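Local coordinates for pyrroline carboxylate reductase (Plasmodium falciparum, PDB 2RCY) that reduces 1-pyrroline-5-carboxylate to proline with a nicotinamide cofactor, NADP being bound in this structure, at the interface of chains A and B and the interface of chains A and C. Sequence-based numbering; all coordinates share one arbitrary frame. Chains: chain A/B/C, Pyrroline carboxylate reductase.

Contact 1: the interface of chains A and B. Residues chain A 225-228, 231-232, 235; chain B 185-188.
The end of helix 169-186 of chain B and the loop that follows it meet the loop 225-228 and helix 229-239 of chain A. Both segments belong to the dimerisation domain of the pyrroline-5-carboxylate reductase family. B:Lys186 buries more surface than any other residue here. Its CG is anti to the backbone N (chi1 -174°), and the chain runs out extended past helix 229-239 before bending at its last torsion. CG of B:Lys186 lies against the methyl CB of A:Ala231 at 3.6 Å. Further out, CE of B:Lys186 sits over a face of the A:Tyr235 ring, 3.9 Å from its centroid, in a CH-pi contact. The lysine chain runs roughly perpendicular to the tyrosine side chain there. CE of B:Lys186 is nearest ring atom CG of A:Tyr235, at 3.5 Å. The side-chain amine nitrogen NZ lies higher above the ring plane, toward its rim. The backbone holds the other end of the patch. The amide N of A:Gly227 donates to the carbonyl O of B:Val185 at 2.8 Å. Water 1 links the carbonyl O of A:Gly228 to the carbonyl O of B:Lys186. A:Ser225, at the start of the loop, is an NADP-binding residue.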
loop_
_atom_site.group_PDB
_atom_site.type_symbol
_atom_site.label_atom_id
_atom_site.label_comp_id
_atom_site.label_asym_id
_atom_site.label_seq_id
_atom_site.Cartn_x
_atom_site.Cartn_y
_atom_site.Cartn_z
ATOM N N SER A 225 14.728 17.882 19.886
ATOM C CA SER A 225 16.063 17.736 20.462
ATOM C C SER A 225 16.837 16.689 19.664
ATOM O O SER A 225 16.327 15.590 19.438
ATOM C CB SER A 225 15.982 17.317 21.935
ATOM O OG SER A 225 15.103 18.151 22.671
ATOM N N PRO A 226 18.063 17.033 19.220
ATOM C CA PRO A 226 18.919 16.137 18.432
ATOM C C PRO A 226 19.090 14.743 19.046
ATOM O O PRO A 226 19.610 14.609 20.157
ATOM C CB PRO A 226 20.255 16.880 18.397
ATOM C CG PRO A 226 19.874 18.307 18.492
ATOM C CD PRO A 226 18.709 18.340 19.437
ATOM N N GLY A 227 18.642 13.723 18.315
ATOM C CA GLY A 227 18.696 12.336 18.779
ATOM C C GLY A 227 17.673 12.013 19.853
ATOM O O GLY A 227 17.856 11.070 20.625
ATOM N N GLY A 228 16.587 12.781 19.891
ATOM C CA GLY A 228 15.615 12.696 20.979
ATOM C C GLY A 228 14.303 11.997 20.675
ATOM O O GLY A 228 14.183 11.262 19.694
ATOM N N ALA A 231 11.707 13.654 17.701
ATOM C CA ALA A 231 12.178 13.282 16.371
ATOM C C ALA A 231 11.582 11.956 15.891
ATOM O O ALA A 231 11.255 11.808 14.715
ATOM C CB ALA A 231 13.697 13.221 16.355
ATOM N N VAL A 232 11.441 11.006 16.811
ATOM C CA VAL A 232 10.878 9.688 16.516
ATOM C C VAL A 232 9.364 9.760 16.262
ATOM O O VAL A 232 8.850 9.104 15.354
ATOM C CB VAL A 232 11.226 8.668 17.638
ATOM C CG1 VAL A 232 10.441 7.374 17.481
ATOM C CG2 VAL A 232 12.718 8.380 17.638
ATOM N N TYR A 235 8.880 11.547 12.838
ATOM C CA TYR A 235 9.278 10.589 11.807
ATOM C C TYR A 235 8.129 9.635 11.485
ATOM O O TYR A 235 7.917 9.271 10.326
ATOM C CB TYR A 235 10.491 9.809 12.312
ATOM C CG TYR A 235 11.149 8.861 11.335
ATOM C CD1 TYR A 235 11.826 9.338 10.215
ATOM C CD2 TYR A 235 11.140 7.485 11.565
ATOM C CE1 TYR A 235 12.449 8.467 9.330
ATOM C CE2 TYR A 235 11.764 6.606 10.688
ATOM C CZ TYR A 235 12.416 7.105 9.575
ATOM O OH TYR A 235 13.033 6.241 8.701
ATOM N N VAL B 185 19.209 15.758 12.433
ATOM C CA VAL B 185 18.739 16.133 13.765
ATOM C C VAL B 185 18.211 14.914 14.522
ATOM O O VAL B 185 18.526 14.733 15.699
ATOM C CB VAL B 185 17.673 17.262 13.712
ATOM C CG1 VAL B 185 17.151 17.589 15.109
ATOM C CG2 VAL B 185 18.254 18.513 13.065
ATOM N N LYS B 186 17.434 14.075 13.837
ATOM C CA LYS B 186 16.877 12.864 14.442
ATOM C C LYS B 186 17.963 11.929 14.975
ATOM O O LYS B 186 17.778 11.275 16.003
ATOM C CB LYS B 186 15.978 12.114 13.448
ATOM C CG LYS B 186 15.249 10.923 14.057
ATOM C CD LYS B 186 14.405 10.182 13.043
ATOM C CE LYS B 186 13.698 9.001 13.689
ATOM N NZ LYS B 186 14.598 7.848 13.943
ATOM N N ASN B 187 19.093 11.881 14.275
ATOM C CA ASN B 187 20.164 10.952 14.610
ATOM C C ASN B 187 21.366 11.589 15.317
ATOM O O ASN B 187 22.488 11.085 15.221
ATOM C CB ASN B 187 20.591 10.177 13.364
ATOM C CG ASN B 187 19.493 9.278 12.837
ATOM O OD1 ASN B 187 19.216 8.224 13.406
ATOM N ND2 ASN B 187 18.861 9.689 11.742
ATOM N N GLY B 188 21.127 12.696 16.017
ATOM C CA GLY B 188 22.127 13.254 16.929
ATOM C C GLY B 188 22.798 14.562 16.557
ATOM O O GLY B 188 23.357 15.234 17.426
HETATM O O HOH W 1 15.843 10.479 17.550
#

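Contact 2: the interface of chains A and C. Residues chain A 200-201, 203-205; chain C 117, 122-124, 150.
A:Gln200 on helix 191-211 reaches across to C:Glu122, and these two residues bury the most surface here. The A:Gln200 chain leaves with CG anti to the backbone N (chi1 -174°) and bends at chi2, which turns its amide toward the start of strand 123-129 of chain C. The amide nitrogen NE2 of A:Gln200 makes a weak hydrogen bond to the carbonyl O of C:Glu122 at 3.1 Å. Two further weak bonds run from NE2 to the carbonyl O of C:Gly123 and to the carboxylate OE2 of C:Glu122. The bond from NE2 of A:Gln200 to OE2 of C:Glu122 is nearly straight, 169° at hydrogen, but long at 3.5 Å. The amide and carboxylate planes are 51° apart. Methyl CD1 of C:Ile150 lies 3.7 Å from CD of A:Gln200. Water 2 joins the carbonyl O atoms of A:Gln200 and C:Glu122. CE of A:Lys203 lies 3.8 Å from the carboxylate carbon CD of C:Glu122. NZ of A:Lys203 stays 4.7 Å from OE2 of C:Glu122, so any attraction would act without direct contact. CA of A:Gly204 receives CB of C:Pro117 at 3.5 Å. The patch joins a helix of one subunit to a loop, strands and a 3-10 helix of the other, and probably helps hold the family's two-fold dimer together.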
loop_
_atom_site.group_PDB
_atom_site.type_symbol
_atom_site.label_atom_id
_atom_site.label_comp_id
_atom_site.label_asym_id
_atom_site.label_seq_id
_atom_site.Cartn_x
_atom_site.Cartn_y
_atom_site.Cartn_z
ATOM N N GLN A 200 -4.218 21.127 27.256
ATOM C CA GLN A 200 -3.216 22.096 27.698
ATOM C C GLN A 200 -2.031 22.175 26.733
ATOM O O GLN A 200 -1.417 23.232 26.578
ATOM C CB GLN A 200 -2.751 21.775 29.127
ATOM C CG GLN A 200 -1.806 22.805 29.766
ATOM C CD GLN A 200 -2.321 24.237 29.699
ATOM O OE1 GLN A 200 -3.526 24.490 29.769
ATOM N NE2 GLN A 200 -1.400 25.186 29.568
ATOM N N THR A 201 -1.723 21.052 26.086
ATOM C CA THR A 201 -0.659 20.996 25.085
ATOM C C THR A 201 -1.053 21.760 23.818
ATOM O O THR A 201 -0.224 22.451 23.223
ATOM C CB THR A 201 -0.280 19.536 24.745
ATOM O OG1 THR A 201 0.180 18.877 25.930
ATOM C CG2 THR A 201 0.819 19.485 23.704
ATOM N N LYS A 203 -3.527 24.176 23.683
ATOM C CA LYS A 203 -3.709 25.566 24.104
ATOM C C LYS A 203 -2.387 26.333 24.090
ATOM O O LYS A 203 -2.323 27.467 23.606
ATOM C CB LYS A 203 -4.353 25.629 25.493
ATOM C CG LYS A 203 -4.617 27.033 26.013
ATOM C CD LYS A 203 -5.442 27.006 27.294
ATOM C CE LYS A 203 -5.618 28.401 27.881
ATOM N NZ LYS A 203 -6.227 29.363 26.914
ATOM N N GLY A 204 -1.341 25.699 24.611
ATOM C CA GLY A 204 -0.009 26.289 24.641
ATOM C C GLY A 204 0.618 26.436 23.268
ATOM O O GLY A 204 1.301 27.424 22.999
ATOM N N SER A 205 0.381 25.451 22.402
ATOM C CA SER A 205 0.917 25.454 21.040
ATOM C C SER A 205 0.322 26.570 20.183
ATOM O O SER A 205 1.049 27.254 19.463
ATOM C CB SER A 205 0.688 24.100 20.369
ATOM O OG SER A 205 1.290 23.057 21.111
ATOM N N PRO C 117 5.763 25.652 25.175
ATOM C CA PRO C 117 4.702 26.625 25.486
ATOM C C PRO C 117 4.750 27.291 26.873
ATOM O O PRO C 117 3.958 28.199 27.139
ATOM C CB PRO C 117 3.428 25.791 25.357
ATOM C CG PRO C 117 3.765 24.776 24.351
ATOM C CD PRO C 117 5.183 24.402 24.647
ATOM N N GLU C 122 2.080 29.003 29.231
ATOM C CA GLU C 122 1.018 28.044 28.952
ATOM C C GLU C 122 1.586 26.636 28.757
ATOM O O GLU C 122 1.156 25.887 27.872
ATOM C CB GLU C 122 0.214 28.492 27.727
ATOM C CG GLU C 122 -1.272 28.191 27.820
ATOM C CD GLU C 122 -1.970 29.023 28.884
ATOM O OE1 GLU C 122 -1.859 30.267 28.835
ATOM O OE2 GLU C 122 -2.632 28.431 29.765
ATOM N N GLY C 123 2.553 26.285 29.600
ATOM C CA GLY C 123 3.218 24.994 29.526
ATOM C C GLY C 123 2.433 23.865 30.161
ATOM O O GLY C 123 1.524 24.093 30.958
ATOM N N SER C 124 2.788 22.641 29.784
ATOM C CA SER C 124 2.215 21.440 30.371
ATOM C C SER C 124 3.343 20.617 30.979
ATOM O O SER C 124 4.318 20.286 30.302
ATOM C CB SER C 124 1.454 20.634 29.317
ATOM O OG SER C 124 0.940 19.430 29.857
ATOM N N ILE C 150 0.622 24.388 33.762
ATOM C CA ILE C 150 -0.088 23.431 34.611
ATOM C C ILE C 150 0.771 22.182 34.816
ATOM O O ILE C 150 1.271 21.595 33.852
ATOM C CB ILE C 150 -1.475 23.049 34.017
ATOM C CG1 ILE C 150 -2.403 24.272 33.989
ATOM C CG2 ILE C 150 -2.115 21.904 34.809
ATOM C CD1 ILE C 150 -3.654 24.104 33.137
HETATM O O HOH W 2 1.193 23.264 26.674
#

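Contact 3: the interface of chains A and C. Residues chain A 172, 176, 179-180, 237, 242; chain C 172, 176, 242, 246.
A:Phe176 and C:Phe176 stack face to face across the two-fold, with centroids 4.3 Å apart and planes 6° from parallel. Both lie on helix 169-186, and this is the ring-stacking part of the family's dimerisation interface. Each CG is anti to its backbone N (chi1 -171° in chain A), and the two side chains come in from opposite ends and overlap at their rings. The other face of the A:Phe176 ring is covered toward its rim by CD1 of A:Leu180, from the same chain. Ring-to-ring contacts of another kind come from A:Phe242 and C:Phe242, at the start of helix 242-260. Each stands roughly perpendicular to the opposite Phe176 side chain. CZ of A:Phe242 meets CD1 of C:Phe176 at 3.6 Å, and the reverse pair matches it. The two Phe242 rings also meet corner to corner through CE1 of A:Phe242 and CE1 of C:Phe242, 3.4 Å apart. Aliphatic contacts fill in around the rings. C:Val246 splits its branches: CG2 turns to CE1 of A:Phe242 at 3.7 Å, while CG1 lies against A:Leu180 and A:Ser179. Polar bonding plays no part across this patch. At its edge, methyl CD1 of A:Leu237 touches ring atom CD2 of C:Tyr172 at 3.6 Å.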
loop_
_atom_site.group_PDB
_atom_site.type_symbol
_atom_site.label_atom_id
_atom_site.label_comp_id
_atom_site.label_asym_id
_atom_site.label_seq_id
_atom_site.Cartn_x
_atom_site.Cartn_y
_atom_site.Cartn_z
ATOM N N TYR A 172 -12.114 18.060 12.667
ATOM C CA TYR A 172 -10.742 17.563 12.533
ATOM C C TYR A 172 -9.988 17.724 13.851
ATOM O O TYR A 172 -9.213 16.849 14.241
ATOM C CB TYR A 172 -9.967 18.283 11.416
ATOM C CG TYR A 172 -10.735 18.598 10.145
ATOM C CD1 TYR A 172 -10.586 19.832 9.523
ATOM C CD2 TYR A 172 -11.591 17.664 9.556
ATOM C CE1 TYR A 172 -11.269 20.138 8.358
ATOM C CE2 TYR A 172 -12.287 17.964 8.387
ATOM C CZ TYR A 172 -12.119 19.205 7.796
ATOM O OH TYR A 172 -12.795 19.520 6.639
ATOM N N PHE A 176 -8.600 14.897 16.277
ATOM C CA PHE A 176 -7.206 15.031 16.701
ATOM C C PHE A 176 -7.107 14.857 18.219
ATOM O O PHE A 176 -6.336 14.026 18.704
ATOM C CB PHE A 176 -6.667 16.399 16.264
ATOM C CG PHE A 176 -5.183 16.576 16.451
ATOM C CD1 PHE A 176 -4.274 15.786 15.755
ATOM C CD2 PHE A 176 -4.696 17.572 17.292
ATOM C CE1 PHE A 176 -2.903 15.965 15.917
ATOM C CE2 PHE A 176 -3.325 17.762 17.457
ATOM C CZ PHE A 176 -2.428 16.953 16.768
ATOM N N SER A 179 -7.969 11.295 19.173
ATOM C CA SER A 179 -6.888 10.353 18.871
ATOM C C SER A 179 -5.739 10.439 19.876
ATOM O O SER A 179 -5.153 9.421 20.246
ATOM C CB SER A 179 -6.353 10.585 17.455
ATOM O OG SER A 179 -7.406 10.682 16.517
ATOM N N LEU A 180 -5.422 11.657 20.308
ATOM C CA LEU A 180 -4.350 11.884 21.275
ATOM C C LEU A 180 -4.681 11.288 22.643
ATOM O O LEU A 180 -3.820 10.676 23.280
ATOM C CB LEU A 180 -4.033 13.377 21.394
ATOM C CG LEU A 180 -3.257 14.044 20.254
ATOM C CD1 LEU A 180 -3.464 15.544 20.287
ATOM C CD2 LEU A 180 -1.772 13.702 20.309
ATOM N N LEU A 237 4.877 10.366 11.925
ATOM C CA LEU A 237 3.855 11.172 11.250
ATOM C C LEU A 237 4.165 11.358 9.767
ATOM O O LEU A 237 3.254 11.402 8.939
ATOM C CB LEU A 237 3.706 12.543 11.921
ATOM C CG LEU A 237 3.010 12.652 13.281
ATOM C CD1 LEU A 237 3.082 14.085 13.783
ATOM C CD2 LEU A 237 1.559 12.182 13.230
ATOM N N PHE A 242 0.936 12.198 7.506
ATOM C CA PHE A 242 0.044 12.992 8.355
ATOM C C PHE A 242 -0.374 14.293 7.674
ATOM O O PHE A 242 -1.554 14.643 7.672
ATOM C CB PHE A 242 0.714 13.274 9.703
ATOM C CG PHE A 242 -0.097 14.143 10.623
ATOM C CD1 PHE A 242 -1.181 13.622 11.320
ATOM C CD2 PHE A 242 0.239 15.480 10.812
ATOM C CE1 PHE A 242 -1.925 14.424 12.180
ATOM C CE2 PHE A 242 -0.498 16.289 11.670
ATOM C CZ PHE A 242 -1.582 15.759 12.354
ATOM N N TYR C 172 3.421 17.872 17.259
ATOM C CA TYR C 172 2.298 17.259 16.550
ATOM C C TYR C 172 1.266 18.319 16.184
ATOM O O TYR C 172 0.739 18.319 15.069
ATOM C CB TYR C 172 1.628 16.158 17.386
ATOM C CG TYR C 172 2.564 15.129 17.985
ATOM C CD1 TYR C 172 2.315 14.596 19.249
ATOM C CD2 TYR C 172 3.693 14.683 17.294
ATOM C CE1 TYR C 172 3.165 13.650 19.808
ATOM C CE2 TYR C 172 4.549 13.742 17.847
ATOM C CZ TYR C 172 4.278 13.230 19.101
ATOM O OH TYR C 172 5.125 12.298 19.649
ATOM N N PHE C 176 0.119 19.858 12.626
ATOM C CA PHE C 176 -1.319 19.873 12.367
ATOM C C PHE C 176 -1.767 21.249 11.863
ATOM O O PHE C 176 -2.477 21.346 10.861
ATOM C CB PHE C 176 -2.092 19.461 13.626
ATOM C CG PHE C 176 -3.573 19.291 13.413
ATOM C CD1 PHE C 176 -4.061 18.387 12.469
ATOM C CD2 PHE C 176 -4.482 20.014 14.176
ATOM C CE1 PHE C 176 -5.430 18.225 12.278
ATOM C CE2 PHE C 176 -5.855 19.856 13.994
ATOM C CZ PHE C 176 -6.328 18.961 13.042
ATOM N N PHE C 242 -6.231 8.654 9.847
ATOM C CA PHE C 242 -5.782 9.816 10.619
ATOM C C PHE C 242 -5.585 9.497 12.100
ATOM O O PHE C 242 -4.582 9.891 12.699
ATOM C CB PHE C 242 -6.781 10.964 10.442
ATOM C CG PHE C 242 -6.493 12.173 11.289
ATOM C CD1 PHE C 242 -5.502 13.079 10.922
ATOM C CD2 PHE C 242 -7.231 12.420 12.442
ATOM C CE1 PHE C 242 -5.245 14.203 11.699
ATOM C CE2 PHE C 242 -6.978 13.542 13.228
ATOM C CZ PHE C 242 -5.984 14.435 12.855
ATOM N N VAL C 246 -1.937 9.400 14.298
ATOM C CA VAL C 246 -1.688 10.175 15.510
ATOM C C VAL C 246 -1.290 9.253 16.666
ATOM O O VAL C 246 -0.324 9.530 17.377
ATOM C CB VAL C 246 -2.922 11.046 15.889
ATOM C CG1 VAL C 246 -2.730 11.717 17.243
ATOM C CG2 VAL C 246 -3.187 12.095 14.816
#

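Contact 2 and contact 3 belong to the same two-fold interface of chains A and C, and their C-alpha centres lie about 17 Å apart. Contact 1 joins chain A to chain B; its C-alpha centre is about 22 Å from that of contact 2 and about 20 Å from that of contact 3. Helix 229-239 of chain A serves both partners: A:Ala231, A:Val232 and A:Tyr235 face chain B, and A:Leu237 faces chain C. Helix 169-186 also recurs: its end in chain B takes part in contact 1, and its first two thirds in chains A and C in contact 3. The same helices may thus link two-fold dimers into the ten-copy deposited assembly.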